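Local coordinates for protein putative neuraminyllactose-binding hemagglutinin homolog (Helicobacter pylori, PDB 3BGH) that is of unknown function but is probably an outer-membrane lipoprotein adhesin that may bind sialylated glycans such as neuraminyllactose, at residues V39-P44 / S63-L68; A157-V162 / D187-K192; E94-V99 / V137-E142. All blocks are in the same frame, centred on the assembly; numbering follows the deposited sequence.

Contact 1 of 3, residues V39-P44 / S63-L68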
ATOM      1  N   VAL A  39     -21.263   7.645  19.522  1.00 68.75           N
ATOM      2  CA  VAL A  39     -20.468   7.629  18.265  1.00 67.33           C
ATOM      3  C   VAL A  39     -21.022   6.653  17.230  1.00 66.51           C
ATOM      4  O   VAL A  39     -21.371   5.523  17.557  1.00 67.04           O
ATOM      5  CB  VAL A  39     -18.947   7.348  18.482  1.00 67.12           C
ATOM      6  CG1 VAL A  39     -18.417   8.042  19.721  1.00 65.77           C
ATOM      7  CG2 VAL A  39     -18.673   5.886  18.561  1.00 66.68           C
ATOM      8  N   VAL A  40     -21.106   7.095  15.989  1.00 65.30           N
ATOM      9  CA  VAL A  40     -21.508   6.229  14.896  1.00 64.11           C
ATOM     10  C   VAL A  40     -20.281   5.511  14.321  1.00 63.60           C
ATOM     11  O   VAL A  40     -19.286   6.143  13.973  1.00 62.79           O
ATOM     12  CB  VAL A  40     -22.193   7.033  13.792  1.00 64.03           C
ATOM     13  CG1 VAL A  40     -22.565   6.142  12.632  1.00 64.36           C
ATOM     14  CG2 VAL A  40     -23.414   7.684  14.316  1.00 64.54           C
ATOM     15  N   LEU A  41     -20.356   4.185  14.232  1.00 62.86           N
ATOM     16  CA  LEU A  41     -19.266   3.395  13.685  1.00 62.10           C
ATOM     17  C   LEU A  41     -19.717   2.756  12.395  1.00 61.61           C
ATOM     18  O   LEU A  41     -20.702   2.038  12.388  1.00 61.83           O
ATOM     19  CB  LEU A  41     -18.863   2.325  14.684  1.00 62.69           C
ATOM     20  CG  LEU A  41     -17.432   1.833  14.565  1.00 62.50           C
ATOM     21  CD1 LEU A  41     -16.530   2.941  15.055  1.00 62.90           C
ATOM     22  CD2 LEU A  41     -17.231   0.568  15.376  1.00 60.01           C
ATOM     23  N   ILE A  42     -19.017   3.044  11.305  1.00 60.90           N
ATOM     24  CA  ILE A  42     -19.328   2.492   9.982  1.00 60.34           C
ATOM     25  C   ILE A  42     -18.435   1.276   9.722  1.00 60.64           C
ATOM     26  O   ILE A  42     -17.319   1.232  10.224  1.00 60.49           O
ATOM     27  CB  ILE A  42     -19.147   3.552   8.887  1.00 59.92           C
ATOM     28  CG1 ILE A  42     -20.123   4.688   9.145  1.00 61.44           C
ATOM     29  CG2 ILE A  42     -19.414   2.993   7.509  1.00 57.81           C
ATOM     30  CD1 ILE A  42     -20.163   5.700   8.054  1.00 64.41           C
ATOM     31  N   GLU A  43     -18.939   0.280   8.986  1.00 60.62           N
ATOM     32  CA  GLU A  43     -18.204  -0.957   8.760  1.00 61.98           C
ATOM     33  C   GLU A  43     -16.962  -0.594   7.940  1.00 60.47           C
ATOM     34  O   GLU A  43     -17.105   0.078   6.926  1.00 60.34           O
ATOM     35  CB  GLU A  43     -19.079  -1.997   8.023  1.00 61.79           C
ATOM     36  CG  GLU A  43     -18.513  -3.459   7.979  1.00 64.95           C
ATOM     37  CD  GLU A  43     -19.491  -4.496   7.350  1.00 66.48           C
ATOM     38  OE1 GLU A  43     -19.958  -4.292   6.186  1.00 71.58           O
ATOM     39  OE2 GLU A  43     -19.760  -5.540   8.006  1.00 72.03           O
ATOM     40  N   PRO A  44     -15.756  -1.018   8.385  1.00 59.59           N
ATOM     41  CA  PRO A  44     -14.506  -0.624   7.741  1.00 59.26           C
ATOM     42  C   PRO A  44     -14.432  -1.197   6.335  1.00 58.26           C
ATOM     43  O   PRO A  44     -14.827  -2.344   6.119  1.00 58.90           O
ATOM     44  CB  PRO A  44     -13.427  -1.283   8.614  1.00 59.10           C
ATOM     45  CG  PRO A  44     -14.058  -1.546   9.897  1.00 59.52           C
ATOM     46  CD  PRO A  44     -15.486  -1.920   9.513  1.00 60.23           C
ATOM     47  N   SER A  63     -13.830  -8.172  12.628  1.00 59.69           N
ATOM     48  CA  SER A  63     -13.224  -8.093  13.943  1.00 58.98           C
ATOM     49  C   SER A  63     -12.966  -6.666  14.428  1.00 58.85           C
ATOM     50  O   SER A  63     -13.181  -6.379  15.599  1.00 59.30           O
ATOM     51  CB  SER A  63     -11.970  -8.932  14.003  1.00 58.96           C
ATOM     52  OG  SER A  63     -12.305 -10.249  13.625  1.00 59.53           O
ATOM     53  N   LEU A  64     -12.528  -5.781  13.533  1.00 58.41           N
ATOM     54  CA  LEU A  64     -12.169  -4.398  13.880  1.00 57.94           C
ATOM     55  C   LEU A  64     -13.419  -3.666  14.312  1.00 58.10           C
ATOM     56  O   LEU A  64     -13.426  -2.863  15.239  1.00 56.85           O
ATOM     57  CB  LEU A  64     -11.532  -3.657  12.680  1.00 57.33           C
ATOM     58  CG  LEU A  64     -10.059  -3.832  12.287  1.00 57.00           C
ATOM     59  CD1 LEU A  64      -9.701  -2.872  11.145  1.00 55.74           C
ATOM     60  CD2 LEU A  64      -9.100  -3.566  13.465  1.00 56.00           C
ATOM     61  N   PHE A  65     -14.491  -3.981  13.607  1.00 59.37           N
ATOM     62  CA  PHE A  65     -15.779  -3.358  13.789  1.00 59.99           C
ATOM     63  C   PHE A  65     -16.342  -3.712  15.178  1.00 59.90           C
ATOM     64  O   PHE A  65     -16.789  -2.836  15.923  1.00 60.80           O
ATOM     65  CB  PHE A  65     -16.658  -3.861  12.660  1.00 60.99           C
ATOM     66  CG  PHE A  65     -17.934  -3.123  12.496  1.00 61.90           C
ATOM     67  CD1 PHE A  65     -17.987  -1.748  12.651  1.00 63.49           C
ATOM     68  CD2 PHE A  65     -19.089  -3.814  12.162  1.00 63.03           C
ATOM     69  CE1 PHE A  65     -19.188  -1.058  12.486  1.00 62.79           C
ATOM     70  CE2 PHE A  65     -20.293  -3.147  12.000  1.00 65.09           C
ATOM     71  CZ  PHE A  65     -20.351  -1.763  12.159  1.00 63.46           C
ATOM     72  N   LEU A  66     -16.278  -4.981  15.558  1.00 59.52           N
ATOM     73  CA  LEU A  66     -16.921  -5.402  16.796  1.00 58.88           C
ATOM     74  C   LEU A  66     -16.065  -4.956  17.952  1.00 59.19           C
ATOM     75  O   LEU A  66     -16.566  -4.372  18.916  1.00 59.88           O
ATOM     76  CB  LEU A  66     -17.155  -6.916  16.843  1.00 58.78           C
ATOM     77  CG  LEU A  66     -18.035  -7.570  15.758  1.00 57.42           C
ATOM     78  CD1 LEU A  66     -17.954  -9.067  15.904  1.00 53.15           C
ATOM     79  CD2 LEU A  66     -19.495  -7.104  15.803  1.00 54.32           C
ATOM     80  N   GLN A  67     -14.769  -5.189  17.830  1.00 59.19           N
ATOM     81  CA  GLN A  67     -13.819  -4.765  18.821  1.00 59.77           C
ATOM     82  C   GLN A  67     -13.802  -3.265  19.092  1.00 60.26           C
ATOM     83  O   GLN A  67     -13.659  -2.843  20.228  1.00 61.03           O
ATOM     84  CB  GLN A  67     -12.452  -5.233  18.432  1.00 60.07           C
ATOM     85  CG  GLN A  67     -12.311  -6.742  18.482  1.00 61.79           C
ATOM     86  CD  GLN A  67     -11.052  -7.118  19.193  1.00 63.23           C
ATOM     87  OE1 GLN A  67      -9.997  -7.287  18.565  1.00 63.51           O
ATOM     88  NE2 GLN A  67     -11.124  -7.183  20.527  1.00 62.77           N
ATOM     89  N   LEU A  68     -13.927  -2.455  18.055  1.00 60.63           N
ATOM     90  CA  LEU A  68     -13.981  -1.030  18.260  1.00 60.91           C
ATOM     91  C   LEU A  68     -15.271  -0.626  18.950  1.00 61.33           C
ATOM     92  O   LEU A  68     -15.286   0.335  19.707  1.00 60.58           O
ATOM     93  CB  LEU A  68     -13.801  -0.271  16.958  1.00 60.23           C
ATOM     94  CG  LEU A  68     -12.323  -0.025  16.776  1.00 61.35           C
ATOM     95  CD1 LEU A  68     -12.054   0.333  15.323  1.00 61.44           C
ATOM     96  CD2 LEU A  68     -11.808   1.074  17.791  1.00 62.39           C
TER

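Contact 2 of 3, residues A157-V162 / D187-K192. With SO4 (sulfate ion), chain E.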
ATOM      1  N   ALA A 157       7.305 -11.868   6.713  1.00 54.16           N
ATOM      2  CA  ALA A 157       7.367 -13.249   7.125  1.00 53.86           C
ATOM      3  C   ALA A 157       8.388 -14.003   6.288  1.00 54.33           C
ATOM      4  O   ALA A 157       8.367 -13.981   5.067  1.00 53.41           O
ATOM      5  CB  ALA A 157       6.010 -13.886   7.007  1.00 53.60           C
ATOM      6  N   VAL A 158       9.277 -14.702   6.970  1.00 56.01           N
ATOM      7  CA  VAL A 158      10.262 -15.523   6.301  1.00 57.17           C
ATOM      8  C   VAL A 158       9.613 -16.806   5.795  1.00 58.50           C
ATOM      9  O   VAL A 158       8.928 -17.492   6.553  1.00 58.79           O
ATOM     10  CB  VAL A 158      11.397 -15.859   7.234  1.00 56.63           C
ATOM     11  CG1 VAL A 158      12.400 -16.741   6.525  1.00 56.29           C
ATOM     12  CG2 VAL A 158      12.032 -14.579   7.700  1.00 56.57           C
ATOM     13  N   ILE A 159       9.816 -17.099   4.512  1.00 59.35           N
ATOM     14  CA  ILE A 159       9.318 -18.325   3.924  1.00 61.15           C
ATOM     15  C   ILE A 159      10.430 -19.346   3.662  1.00 62.55           C
ATOM     16  O   ILE A 159      10.190 -20.552   3.695  1.00 62.51           O
ATOM     17  CB  ILE A 159       8.502 -18.087   2.642  1.00 60.69           C
ATOM     18  CG1 ILE A 159       9.236 -17.172   1.672  1.00 61.44           C
ATOM     19  CG2 ILE A 159       7.157 -17.511   2.996  1.00 60.44           C
ATOM     20  CD1 ILE A 159       8.443 -16.883   0.384  1.00 61.78           C
ATOM     21  N   GLU A 160      11.641 -18.854   3.440  1.00 63.76           N
ATOM     22  CA  GLU A 160      12.748 -19.697   3.066  1.00 65.51           C
ATOM     23  C   GLU A 160      14.069 -19.172   3.662  1.00 65.87           C
ATOM     24  O   GLU A 160      14.362 -17.968   3.580  1.00 66.21           O
ATOM     25  CB  GLU A 160      12.796 -19.737   1.541  1.00 65.84           C
ATOM     26  CG  GLU A 160      13.685 -20.782   0.923  1.00 69.66           C
ATOM     27  CD  GLU A 160      13.460 -20.866  -0.585  1.00 74.46           C
ATOM     28  OE1 GLU A 160      12.278 -20.855  -0.994  1.00 75.30           O
ATOM     29  OE2 GLU A 160      14.448 -20.930  -1.362  1.00 76.56           O
ATOM     30  N   ARG A 161      14.836 -20.065   4.289  1.00 66.02           N
ATOM     31  CA  ARG A 161      16.227 -19.775   4.693  1.00 66.65           C
ATOM     32  C   ARG A 161      17.204 -20.651   3.914  1.00 66.91           C
ATOM     33  O   ARG A 161      16.899 -21.795   3.618  1.00 67.05           O
ATOM     34  CB  ARG A 161      16.425 -20.010   6.184  1.00 66.52           C
ATOM     35  CG  ARG A 161      15.266 -19.502   6.992  1.00 68.23           C
ATOM     36  CD  ARG A 161      15.462 -19.698   8.433  1.00 71.56           C
ATOM     37  NE  ARG A 161      14.837 -18.614   9.179  1.00 76.43           N
ATOM     38  CZ  ARG A 161      15.452 -17.476   9.499  1.00 78.35           C
ATOM     39  NH1 ARG A 161      16.717 -17.268   9.130  1.00 78.86           N
ATOM     40  NH2 ARG A 161      14.805 -16.548  10.191  1.00 78.50           N
ATOM     41  N   VAL A 162      18.374 -20.113   3.589  1.00 67.17           N
ATOM     42  CA  VAL A 162      19.418 -20.880   2.928  1.00 67.50           C
ATOM     43  C   VAL A 162      20.406 -21.394   3.975  1.00 67.77           C
ATOM     44  O   VAL A 162      21.107 -20.615   4.617  1.00 68.50           O
ATOM     45  CB  VAL A 162      20.143 -20.060   1.830  1.00 67.48           C
ATOM     46  CG1 VAL A 162      21.293 -20.869   1.225  1.00 67.52           C
ATOM     47  CG2 VAL A 162      19.148 -19.628   0.741  1.00 67.74           C
ATOM     48  N   ASP A 187       0.469 -19.233   2.343  1.00 74.11           N
ATOM     49  CA  ASP A 187      -0.755 -18.987   3.119  1.00 73.12           C
ATOM     50  C   ASP A 187      -0.504 -18.851   4.606  1.00 71.31           C
ATOM     51  O   ASP A 187      -1.132 -18.027   5.268  1.00 71.12           O
ATOM     52  CB  ASP A 187      -1.882 -19.970   2.808  1.00 73.78           C
ATOM     53  CG  ASP A 187      -2.613 -19.603   1.513  1.00 77.00           C
ATOM     54  OD1 ASP A 187      -3.658 -18.878   1.568  1.00 76.83           O
ATOM     55  OD2 ASP A 187      -2.100 -20.010   0.435  1.00 80.24           O
ATOM     56  N   GLN A 188       0.467 -19.606   5.102  1.00 68.82           N
ATOM     57  CA  GLN A 188       0.936 -19.458   6.472  1.00 67.18           C
ATOM     58  C   GLN A 188       1.599 -18.063   6.747  1.00 65.56           C
ATOM     59  O   GLN A 188       1.420 -17.459   7.806  1.00 65.13           O
ATOM     60  CB  GLN A 188       1.824 -20.667   6.830  1.00 67.17           C
ATOM     61  CG  GLN A 188       2.179 -20.852   8.295  1.00 68.56           C
ATOM     62  CD  GLN A 188       1.079 -21.475   9.168  1.00 71.53           C
ATOM     63  OE1 GLN A 188       1.305 -21.748  10.354  1.00 71.56           O
ATOM     64  NE2 GLN A 188      -0.114 -21.669   8.605  1.00 71.34           N
ATOM     65  N   ALA A 189       2.313 -17.531   5.762  1.00 63.79           N
ATOM     66  CA  ALA A 189       2.993 -16.257   5.903  1.00 61.91           C
ATOM     67  C   ALA A 189       1.976 -15.090   5.901  1.00 60.77           C
ATOM     68  O   ALA A 189       2.098 -14.146   6.681  1.00 58.84           O
ATOM     69  CB  ALA A 189       4.030 -16.095   4.807  1.00 61.68           C
ATOM     70  N   ILE A 190       0.981 -15.211   5.023  1.00 59.74           N
ATOM     71  CA  ILE A 190      -0.160 -14.301   4.930  1.00 59.05           C
ATOM     72  C   ILE A 190      -0.898 -14.187   6.273  1.00 59.06           C
ATOM     73  O   ILE A 190      -1.180 -13.092   6.771  1.00 59.11           O
ATOM     74  CB  ILE A 190      -1.130 -14.792   3.822  1.00 58.63           C
ATOM     75  CG1 ILE A 190      -0.448 -14.632   2.456  1.00 58.34           C
ATOM     76  CG2 ILE A 190      -2.439 -14.060   3.871  1.00 54.82           C
ATOM     77  CD1 ILE A 190      -1.215 -15.185   1.298  1.00 55.01           C
ATOM     78  N   ARG A 191      -1.185 -15.338   6.851  1.00 59.19           N
ATOM     79  CA  ARG A 191      -1.785 -15.422   8.161  1.00 59.09           C
ATOM     80  C   ARG A 191      -1.006 -14.651   9.247  1.00 58.04           C
ATOM     81  O   ARG A 191      -1.612 -13.904  10.031  1.00 58.26           O
ATOM     82  CB  ARG A 191      -2.025 -16.892   8.504  1.00 59.04           C
ATOM     83  CG  ARG A 191      -3.489 -17.217   8.544  1.00 62.50           C
ATOM     84  CD  ARG A 191      -3.891 -18.539   7.926  1.00 66.50           C
ATOM     85  NE  ARG A 191      -3.590 -19.677   8.779  1.00 69.04           N
ATOM     86  CZ  ARG A 191      -4.076 -20.907   8.599  1.00 71.71           C
ATOM     87  NH1 ARG A 191      -4.932 -21.181   7.610  1.00 70.58           N
ATOM     88  NH2 ARG A 191      -3.714 -21.870   9.432  1.00 72.34           N
ATOM     89  N   LYS A 192       0.322 -14.803   9.253  1.00 57.36           N
ATOM     90  CA  LYS A 192       1.231 -14.117  10.200  1.00 56.26           C
ATOM     91  C   LYS A 192       1.294 -12.626   9.982  1.00 55.16           C
ATOM     92  O   LYS A 192       1.213 -11.856  10.933  1.00 55.63           O
ATOM     93  CB  LYS A 192       2.651 -14.678  10.111  1.00 57.26           C
ATOM     94  CG  LYS A 192       2.846 -16.061  10.762  1.00 58.11           C
ATOM     95  CD  LYS A 192       4.305 -16.382  10.955  1.00 61.59           C
ATOM     96  CE  LYS A 192       4.840 -17.232   9.806  1.00 64.40           C
ATOM     97  NZ  LYS A 192       6.349 -17.258   9.814  1.00 67.89           N
TER
HETATM   98  S   SO4 E   4      17.299 -14.300  11.730  1.00 93.39           S
HETATM   99  O1  SO4 E   4      17.194 -14.100  13.175  1.00 93.20           O
HETATM  100  O2  SO4 E   4      18.122 -13.251  11.122  1.00 92.57           O
HETATM  101  O3  SO4 E   4      17.919 -15.594  11.483  1.00 95.17           O
HETATM  102  O4  SO4 E   4      15.966 -14.312  11.145  1.00 93.60           O

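Contact 3 of 3, residues E94-V99 / V137-E142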
ATOM      1  N   GLU A  94     -28.552  13.794  14.310  1.00 81.09           N
ATOM      2  CA  GLU A  94     -28.812  14.937  15.205  1.00 81.62           C
ATOM      3  C   GLU A  94     -28.188  14.774  16.593  1.00 80.73           C
ATOM      4  O   GLU A  94     -27.832  15.768  17.247  1.00 80.36           O
ATOM      5  CB  GLU A  94     -30.319  15.236  15.332  1.00 82.34           C
ATOM      6  CG  GLU A  94     -30.955  15.869  14.066  1.00 85.60           C
ATOM      7  CD  GLU A  94     -30.855  17.411  13.998  1.00 89.39           C
ATOM      8  OE1 GLU A  94     -30.544  18.075  15.035  1.00 90.60           O
ATOM      9  OE2 GLU A  94     -31.103  17.955  12.886  1.00 90.05           O
ATOM     10  N   LYS A  95     -28.041  13.527  17.026  1.00 79.69           N
ATOM     11  CA  LYS A  95     -27.608  13.232  18.393  1.00 79.47           C
ATOM     12  C   LYS A  95     -26.115  12.846  18.553  1.00 77.91           C
ATOM     13  O   LYS A  95     -25.524  13.079  19.610  1.00 78.17           O
ATOM     14  CB  LYS A  95     -28.533  12.161  19.003  1.00 79.52           C
ATOM     15  CG  LYS A  95     -28.717  12.279  20.514  1.00 80.72           C
ATOM     16  CD  LYS A  95     -29.929  11.464  21.006  1.00 81.65           C
ATOM     17  CE  LYS A  95     -29.702   9.945  20.917  1.00 83.85           C
ATOM     18  NZ  LYS A  95     -28.536   9.539  21.761  1.00 85.27           N
ATOM     19  N   ALA A  96     -25.512  12.267  17.512  1.00 76.20           N
ATOM     20  CA  ALA A  96     -24.162  11.682  17.601  1.00 74.11           C
ATOM     21  C   ALA A  96     -23.092  12.738  17.824  1.00 72.55           C
ATOM     22  O   ALA A  96     -23.230  13.862  17.357  1.00 72.93           O
ATOM     23  CB  ALA A  96     -23.859  10.894  16.352  1.00 74.19           C
ATOM     24  N   LEU A  97     -22.047  12.386  18.561  1.00 70.32           N
ATOM     25  CA  LEU A  97     -20.877  13.238  18.661  1.00 68.60           C
ATOM     26  C   LEU A  97     -20.044  13.185  17.376  1.00 68.31           C
ATOM     27  O   LEU A  97     -19.584  14.201  16.890  1.00 67.96           O
ATOM     28  CB  LEU A  97     -19.997  12.803  19.830  1.00 68.67           C
ATOM     29  CG  LEU A  97     -18.651  13.542  19.900  1.00 68.39           C
ATOM     30  CD1 LEU A  97     -18.877  14.992  20.309  1.00 66.44           C
ATOM     31  CD2 LEU A  97     -17.628  12.833  20.808  1.00 67.16           C
ATOM     32  N   LEU A  98     -19.906  11.987  16.816  1.00 67.51           N
ATOM     33  CA  LEU A  98     -18.828  11.661  15.918  1.00 66.98           C
ATOM     34  C   LEU A  98     -19.289  10.506  15.052  1.00 66.14           C
ATOM     35  O   LEU A  98     -20.071   9.661  15.499  1.00 65.73           O
ATOM     36  CB  LEU A  98     -17.642  11.231  16.788  1.00 66.41           C
ATOM     37  CG  LEU A  98     -16.271  10.815  16.304  1.00 67.76           C
ATOM     38  CD1 LEU A  98     -15.824  11.592  15.085  1.00 71.00           C
ATOM     39  CD2 LEU A  98     -15.283  11.045  17.434  1.00 67.83           C
ATOM     40  N   VAL A  99     -18.837  10.501  13.800  1.00 65.30           N
ATOM     41  CA  VAL A  99     -18.935   9.326  12.941  1.00 64.07           C
ATOM     42  C   VAL A  99     -17.516   8.897  12.623  1.00 63.20           C
ATOM     43  O   VAL A  99     -16.747   9.686  12.114  1.00 63.88           O
ATOM     44  CB  VAL A  99     -19.621   9.631  11.629  1.00 64.18           C
ATOM     45  CG1 VAL A  99     -19.829   8.337  10.840  1.00 64.56           C
ATOM     46  CG2 VAL A  99     -20.936  10.313  11.870  1.00 64.06           C
ATOM     47  N   VAL A 137     -15.651  12.282  11.424  1.00 56.70           N
ATOM     48  CA  VAL A 137     -16.631  13.028  10.651  1.00 58.60           C
ATOM     49  C   VAL A 137     -17.719  13.643  11.535  1.00 60.43           C
ATOM     50  O   VAL A 137     -18.286  12.980  12.418  1.00 60.10           O
ATOM     51  CB  VAL A 137     -17.282  12.142   9.557  1.00 59.06           C
ATOM     52  CG1 VAL A 137     -18.224  12.961   8.687  1.00 59.46           C
ATOM     53  CG2 VAL A 137     -16.231  11.457   8.683  1.00 57.69           C
ATOM     54  N   GLU A 138     -17.984  14.924  11.288  1.00 63.06           N
ATOM     55  CA  GLU A 138     -19.101  15.649  11.894  1.00 66.07           C
ATOM     56  C   GLU A 138     -20.420  15.217  11.229  1.00 66.72           C
ATOM     57  O   GLU A 138     -20.597  15.369  10.030  1.00 67.03           O
ATOM     58  CB  GLU A 138     -18.834  17.166  11.911  1.00 66.06           C
ATOM     59  CG  GLU A 138     -19.946  18.095  11.427  1.00 70.94           C
ATOM     60  CD  GLU A 138     -21.267  17.976  12.201  1.00 75.74           C
ATOM     61  OE1 GLU A 138     -21.233  17.803  13.439  1.00 77.03           O
ATOM     62  OE2 GLU A 138     -22.337  18.066  11.549  1.00 78.12           O
ATOM     63  N   PRO A 139     -21.301  14.580  12.013  1.00 68.01           N
ATOM     64  CA  PRO A 139     -22.465  13.809  11.525  1.00 69.10           C
ATOM     65  C   PRO A 139     -23.488  14.552  10.668  1.00 70.40           C
ATOM     66  O   PRO A 139     -24.013  13.981   9.696  1.00 70.79           O
ATOM     67  CB  PRO A 139     -23.110  13.291  12.816  1.00 68.98           C
ATOM     68  CG  PRO A 139     -21.973  13.286  13.826  1.00 68.96           C
ATOM     69  CD  PRO A 139     -21.165  14.505  13.478  1.00 67.75           C
ATOM     70  N   LYS A 140     -23.778  15.804  11.003  1.00 71.67           N
ATOM     71  CA  LYS A 140     -24.800  16.525  10.254  1.00 72.62           C
ATOM     72  C   LYS A 140     -24.266  16.998   8.913  1.00 73.34           C
ATOM     73  O   LYS A 140     -24.854  16.709   7.854  1.00 73.91           O
ATOM     74  CB  LYS A 140     -25.394  17.664  11.079  1.00 72.65           C
ATOM     75  CG  LYS A 140     -26.470  17.184  12.065  1.00 72.95           C
ATOM     76  CD  LYS A 140     -26.229  17.732  13.477  1.00 73.03           C
ATOM     77  CE  LYS A 140     -26.696  19.164  13.601  1.00 70.85           C
ATOM     78  NZ  LYS A 140     -25.920  19.862  14.643  1.00 70.37           N
ATOM     79  N   SER A 141     -23.128  17.685   8.945  1.00 73.83           N
ATOM     80  CA  SER A 141     -22.552  18.249   7.711  1.00 73.87           C
ATOM     81  C   SER A 141     -21.818  17.216   6.868  1.00 73.27           C
ATOM     82  O   SER A 141     -21.584  17.441   5.683  1.00 73.76           O
ATOM     83  CB  SER A 141     -21.642  19.454   8.014  1.00 74.02           C
ATOM     84  OG  SER A 141     -20.714  19.156   9.039  1.00 74.52           O
ATOM     85  N   GLU A 142     -21.477  16.078   7.471  1.00 72.69           N
ATOM     86  CA  GLU A 142     -20.625  15.068   6.818  1.00 72.60           C
ATOM     87  C   GLU A 142     -19.167  15.535   6.576  1.00 70.07           C
ATOM     88  O   GLU A 142     -18.428  14.909   5.837  1.00 69.79           O
ATOM     89  CB  GLU A 142     -21.276  14.568   5.517  1.00 72.43           C
ATOM     90  CG  GLU A 142     -22.195  13.347   5.703  1.00 75.33           C
ATOM     91  CD  GLU A 142     -22.630  12.699   4.377  1.00 75.83           C
ATOM     92  OE1 GLU A 142     -22.855  13.441   3.385  1.00 79.27           O
ATOM     93  OE2 GLU A 142     -22.754  11.446   4.332  1.00 80.17           O
TER

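Contact 1 of 3, residues V39-P44 / S63-L68
Strand 39-42 and helix 63-68 run almost antiparallel, their axes inclined at 166° and 9.4 Å apart at closest approach. The chains come nearest at E43, whose CA lies 6.1 Å from F65 CA. F65 bridges the gap: its CG stands anti to the backbone N (chi1 -168°), which swings the ring from the flank of the helix onto the strand. One face of the ring takes a CH-pi contact from E43, the CA lying 4.0 Å from the ring centroid and 15° off the normal, displaced toward the rim. At the edge, close to the ring plane, F65 CE1 comes within 3.4 Å of L41 O.

These segments belong to a beta-alpha-beta unit, in which helix 54-73 connects the parallel neighbours 38-48 and 78-82 and covers the sheet on the side to which L41 points; I42 points away from the helix. L41 slides past F65 in the opposite direction, so that its CD2 branch reaches F65 CD1 at 3.7 Å and also meets L68 CB at 3.9 Å. Further along the 39-44 segment, P44 crosses the phenylalanine obliquely and sets CD 3.9 Å from F65 CB. L64, which touches the P44 ring more loosely, also packs with L68 on M102 of strand 98-114, and helix 186-208 closes over both leucines through Y198, M202 and I205.

Contact 2 of 3, residues A157-V162 / D187-K192
The close part of this contact is built from very small groups: A157 CB lies 3.7 Å from A189 CB, and the same A189 methyl meets I159 CG2 at 3.9 Å. With only methyls between them, A157 CA and A189 CA stand 5.4 Å apart, and the strand and helix axes, antiparallel at 169°, approach to 8.4 Å. I159 offers its CG2 branch with CG1 in the crowded position between the backbone N and the carbonyl carbon (chi1 49°). The residue sits in a classic beta bulge, I159 and E160 both facing V124 of strand 123-137, near the end of edge strand 144-161, where helix 186-208, near its start, runs back alongside the strand.

Toward solvent the fit loosens. K192 bends at chi3 and brings its NZ only to 4.2 Å from V158 O, an approach too long for a hydrogen bond. Further along the strand, where the helix is no longer in contact, R161 holds a sulfate, probably from the crystallisation liquor, at the edge of its guanidinium: NH2 donates a nearly straight bond to O4 at 2.7 Å, whereas NH1 gives O3 a weak one. K123 NZ also binds this sulfate, and R161 NE forms a salt bridge with E183.

Contact 3 of 3, residues E94-V99 / V137-E142
E138 OE2 is the most heavily gripped polar atom here, with three donors, all from its own segment. The backbone N of S141 makes the good bond, 2.7 Å to E138 OE2 with an N-H...O angle of 162°, directed at the lone pair anti to the other carboxylate oxygen. K140 N adds a weak bond, as does S141 OG, whose position is less certain. Two adjacent amide donors on one oxygen hold the carboxylate against the turn, whose residues 139-141 have helical backbone angles without the regular bonding.

The link to 94-99 lies just before this turn. V99 and V137 form an antiparallel hydrogen-bonded pair: V99 N gives a bond of 2.9 Å to V137 O (157°), and V137 N returns one of 2.9 Å to V99 O (149°), both within the carbonyl planes. Their side chains share one face of the sheet, the V99 CB and V137 CB atoms 4.0 Å apart. This pair closes the end of the antiparallel pairing between strands 98-114 and 123-137. P139 then folds back, its CG 3.7 Å from V99 CG2 and also touching A96 CB. The L98 side chain leaves the backbone away from 137-142 and packs on M214 and Y217 of helix 211-223, although its CD1 passes 3.7 Å from V137 N.

On the exposed side, the aliphatic chain of K140 lies along E94, its CD 4.2 Å from E94 CA, while E94 OE1 and K140 NZ remain 5.0 Å apart. Backbone bonds and apolar packing therefore carry the contact, and the opposite charges probably add a diffuse attraction.

How the contacts relate
All three contacts reach the same mixed sheet. Contact 1 is buried and central, its centre about 9 Å from the chain centre, and is mainly apolar and CH-pi packing of a helix on a strand. Contacts 2 and 3 have centres about 22 and 21 Å from it, on opposite sides, and about 43 Å from each other. Contact 2, buried but peripheral, repeats the helix-on-strand pattern at an edge strand with smaller side chains; contact 3, partly buried with E94 and K140 exposed, alone pairs backbones across its segments. Contacts 1 and 3 adjoin: V40 N probably hydrogen-bonds L98 O at 2.8 Å, and I42 packs on V99, whereas contact 2 touches neither.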